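Local coordinates for glutamate--tRNA ligase (Elizabethkingia anophelis, PDB 6B1Z), which joins glutamate to its cognate tRNA at the expense of ATP, as a class I aminoacyl-tRNA synthetase (EC 6.1.1.17), at residues A[308-313]-A[349-354]; A[70-75]-A[302-307]; A[168-173]-A[198-203]. All coordinates share one frame; numbering follows the deposited sequence. Where two conformers were deposited one is given.

Contact 1 (A[308-313]-A[349-354]); sequences INMVAM and EKAKWF. With FMT (formic acid), chain D.
Two helices of a class I glutamyl-tRNA synthetase meet here, 304-312 and 348-361, and Phe354 of the second sets its ring against Asn309 and Met310 of the first. The short segments run at 141° with their axes 9.3 Å apart, closer to antiparallel than to parallel, and the nearest backbone pair is Met310 with Ala351. No hydrogen bond spans the contact, so it rests on packing of side chains against each other and against backbone. The Phe354 ring lies between two groups: Met310 N is over the centre of one face, while CZ3 of the neighbouring Trp353 is over the centre of the opposite face at a height of 3.7 Å. At the ring atoms, CD2 packs 3.6 Å from Met310 CB and CE1 lies 3.4 Å from Asn309 ND2. The Asn309 side chain crosses that of Phe354 at about a right angle, with amide and ring planes 43° apart. With CG anti to the backbone N (chi1 -162°), CG itself comes against Phe354 CE1. The amide is fixed on both ends by other partners: OD1 meets Tyr358 OH and Val325 N, and ND2 meets the carbonyl of Glu323, which satisfies this buried polar group beside the aromatic ring. Met310 also reaches Ala351, its CG 3.8 Å from Ala351 CA, and bends at chi2 and chi3 so that CE approaches Ala351 CB as well. Met313 CG makes a looser contact, 4.2 Å from Phe354 CZ. Near the start of the second helix, Glu349 N donates to O1 of a formic acid molecule, probably from the crystallisation liquor, that also bonds Ser347 OG. Beyond the pair, Ile308 and Ala312 pack on Leu33 of helix 26-41, while Phe354 touches Ile324 in the loop that follows helix 304-312.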
loop_
_atom_site.group_PDB
_atom_site.type_symbol
_atom_site.label_atom_id
_atom_site.label_comp_id
_atom_site.label_asym_id
_atom_site.label_seq_id
_atom_site.Cartn_x
_atom_site.Cartn_y
_atom_site.Cartn_z
ATOM N N ILE A 308 -3.406 -0.186 -7.473
ATOM C CA ILE A 308 -3.597 -1.602 -7.171
ATOM C C ILE A 308 -3.026 -2.488 -8.281
ATOM O O ILE A 308 -2.554 -3.600 -8.007
ATOM C CB ILE A 308 -5.083 -1.877 -6.857
ATOM C CG1 ILE A 308 -5.198 -3.167 -6.033
ATOM C CG2 ILE A 308 -5.935 -1.885 -8.137
ATOM C CD1 ILE A 308 -4.481 -3.081 -4.675
ATOM N N ASN A 309 -2.985 -1.999 -9.529
ATOM C CA ASN A 309 -2.279 -2.716 -10.590
ATOM C C ASN A 309 -0.793 -2.852 -10.242
ATOM O O ASN A 309 -0.193 -3.928 -10.410
ATOM C CB ASN A 309 -2.500 -1.959 -11.922
ATOM C CG ASN A 309 -2.207 -2.794 -13.186
ATOM O OD1 ASN A 309 -2.631 -2.416 -14.281
ATOM N ND2 ASN A 309 -1.442 -3.880 -13.058
ATOM N N MET A 310 -0.190 -1.771 -9.744
ATOM C CA MET A 310 1.219 -1.808 -9.355
ATOM C C MET A 310 1.445 -2.799 -8.212
ATOM O O MET A 310 2.375 -3.621 -8.252
ATOM C CB MET A 310 1.660 -0.396 -8.962
ATOM C CG MET A 310 3.109 -0.287 -8.462
ATOM S SD MET A 310 3.313 -0.681 -6.705
ATOM C CE MET A 310 2.506 0.706 -5.940
ATOM N N VAL A 311 0.584 -2.749 -7.195
ATOM C CA VAL A 311 0.768 -3.621 -6.034
ATOM C C VAL A 311 0.639 -5.084 -6.431
ATOM O O VAL A 311 1.414 -5.936 -5.976
ATOM C CB VAL A 311 -0.232 -3.236 -4.926
ATOM C CG1 VAL A 311 -0.175 -4.267 -3.777
ATOM C CG2 VAL A 311 0.103 -1.843 -4.370
ATOM N N ALA A 312 -0.320 -5.398 -7.309
ATOM C CA ALA A 312 -0.525 -6.778 -7.738
ATOM C C ALA A 312 0.726 -7.374 -8.355
ATOM O O ALA A 312 1.007 -8.563 -8.178
ATOM C CB ALA A 312 -1.672 -6.842 -8.751
ATOM N N MET A 313 1.485 -6.568 -9.092
ATOM C CA MET A 313 2.625 -7.084 -9.827
ATOM C C MET A 313 3.882 -7.195 -8.975
ATOM O O MET A 313 4.940 -7.534 -9.514
ATOM C CB MET A 313 2.871 -6.207 -11.062
ATOM C CG MET A 313 1.675 -6.188 -12.018
ATOM S SD MET A 313 1.040 -7.850 -12.398
ATOM C CE MET A 313 -0.351 -7.433 -13.449
ATOM N N GLU A 349 9.696 4.060 -9.833
ATOM C CA GLU A 349 9.599 4.274 -11.277
ATOM C C GLU A 349 8.378 3.568 -11.846
ATOM O O GLU A 349 7.597 4.159 -12.600
ATOM C CB GLU A 349 10.865 3.754 -11.965
ATOM C CG GLU A 349 10.782 3.756 -13.499
ATOM C CD GLU A 349 11.099 5.099 -14.113
ATOM O OE1 GLU A 349 11.673 5.968 -13.411
ATOM O OE2 GLU A 349 10.777 5.293 -15.313
ATOM N N LYS A 350 8.205 2.294 -11.489
ATOM C CA LYS A 350 7.070 1.522 -11.984
ATOM C C LYS A 350 5.753 2.073 -11.465
ATOM O O LYS A 350 4.759 2.131 -12.205
ATOM C CB LYS A 350 7.226 0.061 -11.580
ATOM C CG LYS A 350 6.322 -0.852 -12.360
ATOM C CD LYS A 350 6.867 -1.015 -13.753
ATOM C CE LYS A 350 5.956 -1.873 -14.583
ATOM N NZ LYS A 350 6.665 -2.350 -15.808
ATOM N N ALA A 351 5.717 2.511 -10.203
ATOM C CA ALA A 351 4.473 3.073 -9.682
ATOM C C ALA A 351 4.076 4.326 -10.451
ATOM O O ALA A 351 2.894 4.517 -10.784
ATOM C CB ALA A 351 4.626 3.372 -8.193
ATOM N N LYS A 352 5.055 5.175 -10.777
ATOM C CA LYS A 352 4.759 6.380 -11.538
ATOM C C LYS A 352 4.385 6.042 -12.977
ATOM O O LYS A 352 3.494 6.672 -13.558
ATOM C CB LYS A 352 5.955 7.327 -11.474
ATOM C CG LYS A 352 6.108 7.903 -10.068
ATOM C CD LYS A 352 7.372 8.701 -9.885
ATOM C CE LYS A 352 7.359 9.396 -8.541
ATOM N NZ LYS A 352 8.658 10.099 -8.297
ATOM N N TRP A 353 5.044 5.038 -13.556
ATOM C CA TRP A 353 4.707 4.618 -14.918
ATOM C C TRP A 353 3.270 4.123 -14.988
ATOM O O TRP A 353 2.528 4.496 -15.899
ATOM C CB TRP A 353 5.671 3.533 -15.396
ATOM C CG TRP A 353 5.337 2.936 -16.754
ATOM C CD1 TRP A 353 5.734 3.407 -17.981
ATOM C CD2 TRP A 353 4.576 1.742 -17.010
ATOM N NE1 TRP A 353 5.274 2.571 -18.982
ATOM C CE2 TRP A 353 4.558 1.548 -18.413
ATOM C CE3 TRP A 353 3.906 0.822 -16.193
ATOM C CZ2 TRP A 353 3.892 0.478 -19.014
ATOM C CZ3 TRP A 353 3.246 -0.252 -16.796
ATOM C CH2 TRP A 353 3.249 -0.412 -18.192
ATOM N N PHE A 354 2.863 3.281 -14.031
ATOM C CA PHE A 354 1.469 2.843 -13.979
ATOM C C PHE A 354 0.519 4.032 -13.901
ATOM O O PHE A 354 -0.513 4.051 -14.588
ATOM C CB PHE A 354 1.232 1.907 -12.789
ATOM C CG PHE A 354 1.477 0.449 -13.090
ATOM C CD1 PHE A 354 0.631 -0.266 -13.945
ATOM C CD2 PHE A 354 2.533 -0.223 -12.494
ATOM C CE1 PHE A 354 0.857 -1.618 -14.212
ATOM C CE2 PHE A 354 2.757 -1.571 -12.744
ATOM C CZ PHE A 354 1.922 -2.277 -13.600
HETATM C C FMT D . 13.236 2.646 -8.905
HETATM O O1 FMT D . 12.348 3.463 -8.657
HETATM O O2 FMT D . 13.038 1.498 -9.305
#

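Contact 2 (A[70-75]-A[302-307])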
loop_
_atom_site.group_PDB
_atom_site.type_symbol
_atom_site.label_atom_id
_atom_site.label_comp_id
_atom_site.label_asym_id
_atom_site.label_seq_id
_atom_site.Cartn_x
_atom_site.Cartn_y
_atom_site.Cartn_z
ATOM N N LEU A 70 -9.685 -0.015 1.851
ATOM C CA LEU A 70 -10.271 -1.074 1.038
ATOM C C LEU A 70 -11.363 -0.526 0.129
ATOM O O LEU A 70 -11.471 -0.942 -1.031
ATOM C CB LEU A 70 -10.827 -2.180 1.939
ATOM C CG LEU A 70 -9.831 -2.949 2.800
ATOM C CD1 LEU A 70 -10.600 -3.926 3.682
ATOM C CD2 LEU A 70 -8.826 -3.680 1.905
ATOM N N GLU A 71 -12.172 0.420 0.632
ATOM C CA GLU A 71 -13.210 1.039 -0.195
ATOM C C GLU A 71 -12.600 1.850 -1.335
ATOM O O GLU A 71 -13.105 1.818 -2.468
ATOM C CB GLU A 71 -14.127 1.900 0.687
ATOM C CG GLU A 71 -15.032 1.050 1.614
ATOM C CD GLU A 71 -15.661 1.827 2.778
ATOM O OE1 GLU A 71 -15.411 3.041 2.908
ATOM O OE2 GLU A 71 -16.414 1.210 3.572
ATOM N N TRP A 72 -11.512 2.579 -1.058
ATOM C CA TRP A 72 -10.861 3.377 -2.094
ATOM C C TRP A 72 -10.371 2.499 -3.239
ATOM O O TRP A 72 -10.526 2.855 -4.418
ATOM C CB TRP A 72 -9.694 4.173 -1.481
ATOM C CG TRP A 72 -8.895 4.973 -2.489
ATOM C CD1 TRP A 72 -9.366 5.969 -3.296
ATOM C CD2 TRP A 72 -7.490 4.861 -2.776
ATOM N NE1 TRP A 72 -8.354 6.472 -4.076
ATOM C CE2 TRP A 72 -7.194 5.804 -3.779
ATOM C CE3 TRP A 72 -6.462 4.042 -2.290
ATOM C CZ2 TRP A 72 -5.914 5.967 -4.302
ATOM C CZ3 TRP A 72 -5.181 4.201 -2.821
ATOM C CH2 TRP A 72 -4.925 5.153 -3.818
ATOM N N ILE A 73 -9.783 1.345 -2.907
ATOM C CA ILE A 73 -9.249 0.427 -3.908
ATOM C C ILE A 73 -10.344 -0.402 -4.577
ATOM O O ILE A 73 -10.164 -0.861 -5.711
ATOM C CB ILE A 73 -8.188 -0.464 -3.246
ATOM C CG1 ILE A 73 -7.018 0.387 -2.746
ATOM C CG2 ILE A 73 -7.710 -1.534 -4.200
ATOM C CD1 ILE A 73 -6.189 -0.310 -1.680
ATOM N N GLY A 74 -11.481 -0.586 -3.919
ATOM C CA GLY A 74 -12.571 -1.349 -4.496
ATOM C C GLY A 74 -12.607 -2.811 -4.095
ATOM O O GLY A 74 -13.000 -3.658 -4.907
ATOM N N MET A 75 -12.218 -3.143 -2.850
ATOM C CA MET A 75 -12.172 -4.523 -2.356
ATOM C C MET A 75 -12.955 -4.613 -1.044
ATOM O O MET A 75 -12.354 -4.771 0.026
ATOM C CB MET A 75 -10.737 -4.990 -2.149
ATOM C CG MET A 75 -9.814 -4.755 -3.307
ATOM S SD MET A 75 -8.229 -5.561 -3.009
ATOM C CE MET A 75 -7.565 -4.627 -1.627
ATOM N N TYR A 302 -2.079 9.376 -6.805
ATOM C CA TYR A 302 -2.076 8.069 -7.459
ATOM C C TYR A 302 -3.510 7.608 -7.675
ATOM O O TYR A 302 -4.344 7.694 -6.770
ATOM C CB TYR A 302 -1.291 7.036 -6.637
ATOM C CG TYR A 302 0.210 7.235 -6.692
ATOM C CD1 TYR A 302 0.847 8.135 -5.841
ATOM C CD2 TYR A 302 0.995 6.515 -7.597
ATOM C CE1 TYR A 302 2.217 8.316 -5.875
ATOM C CE2 TYR A 302 2.385 6.696 -7.638
ATOM C CZ TYR A 302 2.977 7.600 -6.789
ATOM O OH TYR A 302 4.344 7.791 -6.825
ATOM N N LEU A 303 -3.815 7.188 -8.897
ATOM C CA LEU A 303 -5.150 6.719 -9.218
ATOM C C LEU A 303 -5.315 5.316 -8.638
ATOM O O LEU A 303 -4.386 4.517 -8.716
ATOM C CB LEU A 303 -5.349 6.695 -10.734
ATOM C CG LEU A 303 -5.104 8.042 -11.423
ATOM C CD1 LEU A 303 -5.012 7.848 -12.929
ATOM C CD2 LEU A 303 -6.202 9.027 -11.056
ATOM N N PRO A 304 -6.446 5.007 -7.993
ATOM C CA PRO A 304 -6.540 3.706 -7.310
ATOM C C PRO A 304 -6.383 2.516 -8.243
ATOM O O PRO A 304 -5.797 1.499 -7.842
ATOM C CB PRO A 304 -7.929 3.746 -6.654
ATOM C CG PRO A 304 -8.706 4.808 -7.424
ATOM C CD PRO A 304 -7.659 5.830 -7.818
ATOM N N GLU A 305 -6.872 2.612 -9.481
ATOM C CA GLU A 305 -6.704 1.521 -10.432
ATOM C C GLU A 305 -5.240 1.311 -10.783
ATOM O O GLU A 305 -4.805 0.170 -10.983
ATOM C CB GLU A 305 -7.498 1.806 -11.700
ATOM C CG GLU A 305 -8.996 1.955 -11.462
ATOM C CD GLU A 305 -9.416 3.367 -11.048
ATOM O OE1 GLU A 305 -8.556 4.282 -10.893
ATOM O OE2 GLU A 305 -10.646 3.561 -10.890
ATOM N N ALA A 306 -4.475 2.405 -10.878
ATOM C CA ALA A 306 -3.046 2.289 -11.167
ATOM C C ALA A 306 -2.290 1.781 -9.955
ATOM O O ALA A 306 -1.396 0.934 -10.084
ATOM C CB ALA A 306 -2.492 3.641 -11.605
ATOM N N PHE A 307 -2.642 2.294 -8.777
ATOM C CA PHE A 307 -2.032 1.845 -7.531
ATOM C C PHE A 307 -2.181 0.338 -7.339
ATOM O O PHE A 307 -1.195 -0.358 -7.059
ATOM C CB PHE A 307 -2.662 2.603 -6.366
ATOM C CG PHE A 307 -2.187 2.136 -5.010
ATOM C CD1 PHE A 307 -0.872 2.334 -4.622
ATOM C CD2 PHE A 307 -3.072 1.521 -4.132
ATOM C CE1 PHE A 307 -0.432 1.908 -3.366
ATOM C CE2 PHE A 307 -2.656 1.090 -2.876
ATOM C CZ PHE A 307 -1.340 1.292 -2.492
#
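Trp72 and Ile73, in the last turn of helix 62-73, meet Pro304 and Phe307 at the start of helix 304-312. Trp72 carries most of the contact. Its indole lies with one face against Pro304, and the two side chains cross at about a right angle. Pro304 CB stands 3.9 Å from the centroid of the five-membered ring, only 22° off the ring normal, which is CH-pi geometry; the same carbon lies 3.5 Å from the Trp72 carbonyl O. Tyr302 O meets the indole at its edge, in the ring plane, 3.4 Å from Trp72 CZ2. Farther round the six-membered ring, Trp72 CZ3 comes to 3.7 Å from Phe307 CD2; with planes at 35° and centroids 5.5 Å apart, the two rings meet obliquely. Ile73 follows with its CD1 at the edge of the Phe307 ring, in plane, 4.0 Å from CE2. The helix then ends in a Schellman motif. Gly74 is its C-prime residue, with a positive phi of 95° at which a CB would press on the carbonyl O of Ile73. Two bonds define the motif: Met75 N to Leu70 O at 3.0 Å, and a weak one from Gly74 N to Glu71 O. Gly74 N also reaches Leu70 O, from the face of its plane opposite to Met75 N. Across the contact, Leu303 is the N-cap residue of helix 304-312, so one helix ends where the other begins. Around them, Phe307 and Met75 pack on helix 26-41, Tyr302 and Ala306 touch helix 348-361, and loop residues Leu283 and Arg298 lie against Trp72.

Contact 3 (A[168-173]-A[198-203]); sequences VIRFKM and DKVLVK
Ile169 and Val202 form an antiparallel hydrogen-bonded pair and Arg170 and Val200 a non-hydrogen-bonded one, the register slipping by one residue between them. Leu201 and Val202 thus both face Ile169 in a classic beta bulge: Ile169 O accepts from Leu201 N at 2.7 Å and from Val202 N at 3.3 Å, the latter on a lone pair. Phe171 N to Lys199 O continues the pairing. Ile169 and Val202 lie side by side, Ile169 CD1 4.0 Å from Val202 CB. On the other face, where Arg170 and Val200 project, the Arg170 chain is extended from CG to NE, and NH1 donates a hydrogen bond to Asp198 O (2.9 Å), which lies in the guanidinium plane; Val200 CG2 covers one face of that group. These strands are the second and third of a three-stranded antiparallel sheet, 112-115 pairing with 168-171 on its other side. Past the strand, Met173 N meets Asp198 OD1 at 3.0 Å from above the carboxylate plane, while Asp198 OD2 is held by Tyr113 OH and a salt bridge to Arg143. Phe171 CB packs 3.9 Å from Leu201 CD1, and the Phe171 side chain reaches helix 236-246.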
loop_
_atom_site.group_PDB
_atom_site.type_symbol
_atom_site.label_atom_id
_atom_site.label_comp_id
_atom_site.label_asym_id
_atom_site.label_seq_id
_atom_site.Cartn_x
_atom_site.Cartn_y
_atom_site.Cartn_z
ATOM N N VAL A 168 -0.034 -17.194 32.845
ATOM C CA VAL A 168 -0.313 -17.310 31.423
ATOM C C VAL A 168 -0.432 -18.793 31.107
ATOM O O VAL A 168 -0.028 -19.656 31.888
ATOM C CB VAL A 168 0.763 -16.647 30.532
ATOM C CG1 VAL A 168 0.848 -15.133 30.788
ATOM C CG2 VAL A 168 2.137 -17.325 30.720
ATOM N N ILE A 169 -1.009 -19.094 29.950
ATOM C CA ILE A 169 -1.029 -20.460 29.446
ATOM C C ILE A 169 -0.066 -20.525 28.277
ATOM O O ILE A 169 -0.165 -19.723 27.344
ATOM C CB ILE A 169 -2.445 -20.900 29.036
ATOM C CG1 ILE A 169 -3.369 -20.885 30.250
ATOM C CG2 ILE A 169 -2.398 -22.277 28.349
ATOM C CD1 ILE A 169 -4.837 -21.008 29.904
ATOM N N ARG A 170 0.881 -21.464 28.334
ATOM C CA ARG A 170 1.883 -21.638 27.297
ATOM C C ARG A 170 1.660 -22.937 26.542
ATOM O O ARG A 170 1.160 -23.917 27.098
ATOM C CB ARG A 170 3.294 -21.663 27.885
ATOM C CG ARG A 170 3.803 -20.284 28.267
ATOM C CD ARG A 170 5.219 -20.372 28.855
ATOM N NE ARG A 170 5.672 -19.049 29.278
ATOM C CZ ARG A 170 6.265 -18.160 28.482
ATOM N NH1 ARG A 170 6.491 -18.443 27.204
ATOM N NH2 ARG A 170 6.630 -16.984 28.975
ATOM N N PHE A 171 2.038 -22.927 25.267
ATOM C CA PHE A 171 2.075 -24.161 24.500
ATOM C C PHE A 171 3.257 -25.008 24.964
ATOM O O PHE A 171 4.343 -24.482 25.193
ATOM C CB PHE A 171 2.222 -23.837 23.013
ATOM C CG PHE A 171 2.186 -25.044 22.128
ATOM C CD1 PHE A 171 0.976 -25.627 21.776
ATOM C CD2 PHE A 171 3.369 -25.591 21.635
ATOM C CE1 PHE A 171 0.939 -26.734 20.938
ATOM C CE2 PHE A 171 3.337 -26.702 20.800
ATOM C CZ PHE A 171 2.136 -27.284 20.469
ATOM N N LYS A 172 3.050 -26.322 25.091
ATOM C CA LYS A 172 4.137 -27.236 25.476
ATOM C C LYS A 172 4.771 -27.829 24.217
ATOM O O LYS A 172 4.270 -28.808 23.651
ATOM C CB LYS A 172 3.612 -28.321 26.405
ATOM C CG LYS A 172 4.707 -29.205 27.005
ATOM C CD LYS A 172 4.074 -30.255 27.912
ATOM C CE LYS A 172 5.122 -31.160 28.525
ATOM N NZ LYS A 172 5.605 -32.165 27.550
ATOM N N MET A 173 5.889 -27.253 23.785
ATOM C CA MET A 173 6.532 -27.728 22.564
ATOM C C MET A 173 6.978 -29.172 22.747
ATOM O O MET A 173 7.652 -29.483 23.742
ATOM C CB MET A 173 7.750 -26.885 22.199
ATOM C CG MET A 173 7.495 -25.869 21.139
ATOM S SD MET A 173 7.011 -26.600 19.559
ATOM C CE MET A 173 6.180 -25.130 18.932
ATOM N N ASP A 198 7.933 -22.368 23.756
ATOM C CA ASP A 198 6.655 -22.587 24.438
ATOM C C ASP A 198 5.855 -21.278 24.445
ATOM O O ASP A 198 5.710 -20.612 25.475
ATOM C CB ASP A 198 6.886 -23.048 25.877
ATOM C CG ASP A 198 7.520 -24.441 26.000
ATOM O OD1 ASP A 198 7.630 -25.179 25.004
ATOM O OD2 ASP A 198 7.904 -24.770 27.147
ATOM N N LYS A 199 5.318 -20.912 23.276
ATOM C CA LYS A 199 4.741 -19.582 23.125
ATOM C C LYS A 199 3.517 -19.412 24.014
ATOM O O LYS A 199 2.754 -20.351 24.256
ATOM C CB LYS A 199 4.356 -19.310 21.666
ATOM C CG LYS A 199 5.571 -19.161 20.728
ATOM C CD LYS A 199 5.357 -18.057 19.670
ATOM C CE LYS A 199 6.663 -17.710 18.932
ATOM N NZ LYS A 199 6.632 -18.108 17.484
ATOM N N VAL A 200 3.316 -18.175 24.469
ATOM C CA VAL A 200 2.132 -17.854 25.254
ATOM C C VAL A 200 0.900 -17.927 24.361
ATOM O O VAL A 200 0.861 -17.322 23.276
ATOM C CB VAL A 200 2.255 -16.465 25.890
ATOM C CG1 VAL A 200 0.939 -16.091 26.594
ATOM C CG2 VAL A 200 3.412 -16.415 26.873
ATOM N N LEU A 201 -0.107 -18.657 24.826
ATOM C CA LEU A 201 -1.391 -18.810 24.159
ATOM C C LEU A 201 -2.470 -17.946 24.770
ATOM O O LEU A 201 -3.330 -17.457 24.039
ATOM C CB LEU A 201 -1.868 -20.265 24.212
ATOM C CG LEU A 201 -0.900 -21.274 23.610
ATOM C CD1 LEU A 201 -1.460 -22.676 23.762
ATOM C CD2 LEU A 201 -0.672 -20.926 22.142
ATOM N N VAL A 202 -2.464 -17.777 26.093
ATOM C CA VAL A 202 -3.471 -16.984 26.789
ATOM C C VAL A 202 -2.754 -16.097 27.800
ATOM O O VAL A 202 -1.910 -16.572 28.565
ATOM C CB VAL A 202 -4.526 -17.875 27.482
ATOM C CG1 VAL A 202 -5.624 -17.008 28.107
ATOM C CG2 VAL A 202 -5.124 -18.891 26.476
ATOM N N LYS A 203 -3.070 -14.803 27.786
ATOM C CA LYS A 203 -2.440 -13.828 28.666
ATOM C C LYS A 203 -3.053 -13.883 30.074
ATOM O O LYS A 203 -4.025 -14.596 30.326
ATOM C CB LYS A 203 -2.584 -12.432 28.058
ATOM C CG LYS A 203 -2.012 -12.319 26.648
ATOM C CD LYS A 203 -2.287 -10.942 26.019
ATOM C CE LYS A 203 -3.781 -10.721 25.756
ATOM N NZ LYS A 203 -4.068 -9.405 25.093
#

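Contacts 1 and 2 form one continuous region, with centres 12 Å apart. Helix 304-312 serves both, its start meeting the end of helix 62-73 in contact 2 and its later turns meeting helix 348-361 in contact 1. Direct packing joins them, as where Ile308 CG1 lies 3.5 Å from Ile73 CG2. Contact 3 belongs to a separate small sheet, its centre about 40 Å from that of contact 2 and 42 Å from that of contact 1. In sequence, 168-173 and 198-203 fall between 70-75 and 302-307, and contact 1 follows. The synthetase thus has both a helical cluster, joining residues near 70 to residues 302-354, and a remote sheet from the intervening sequence.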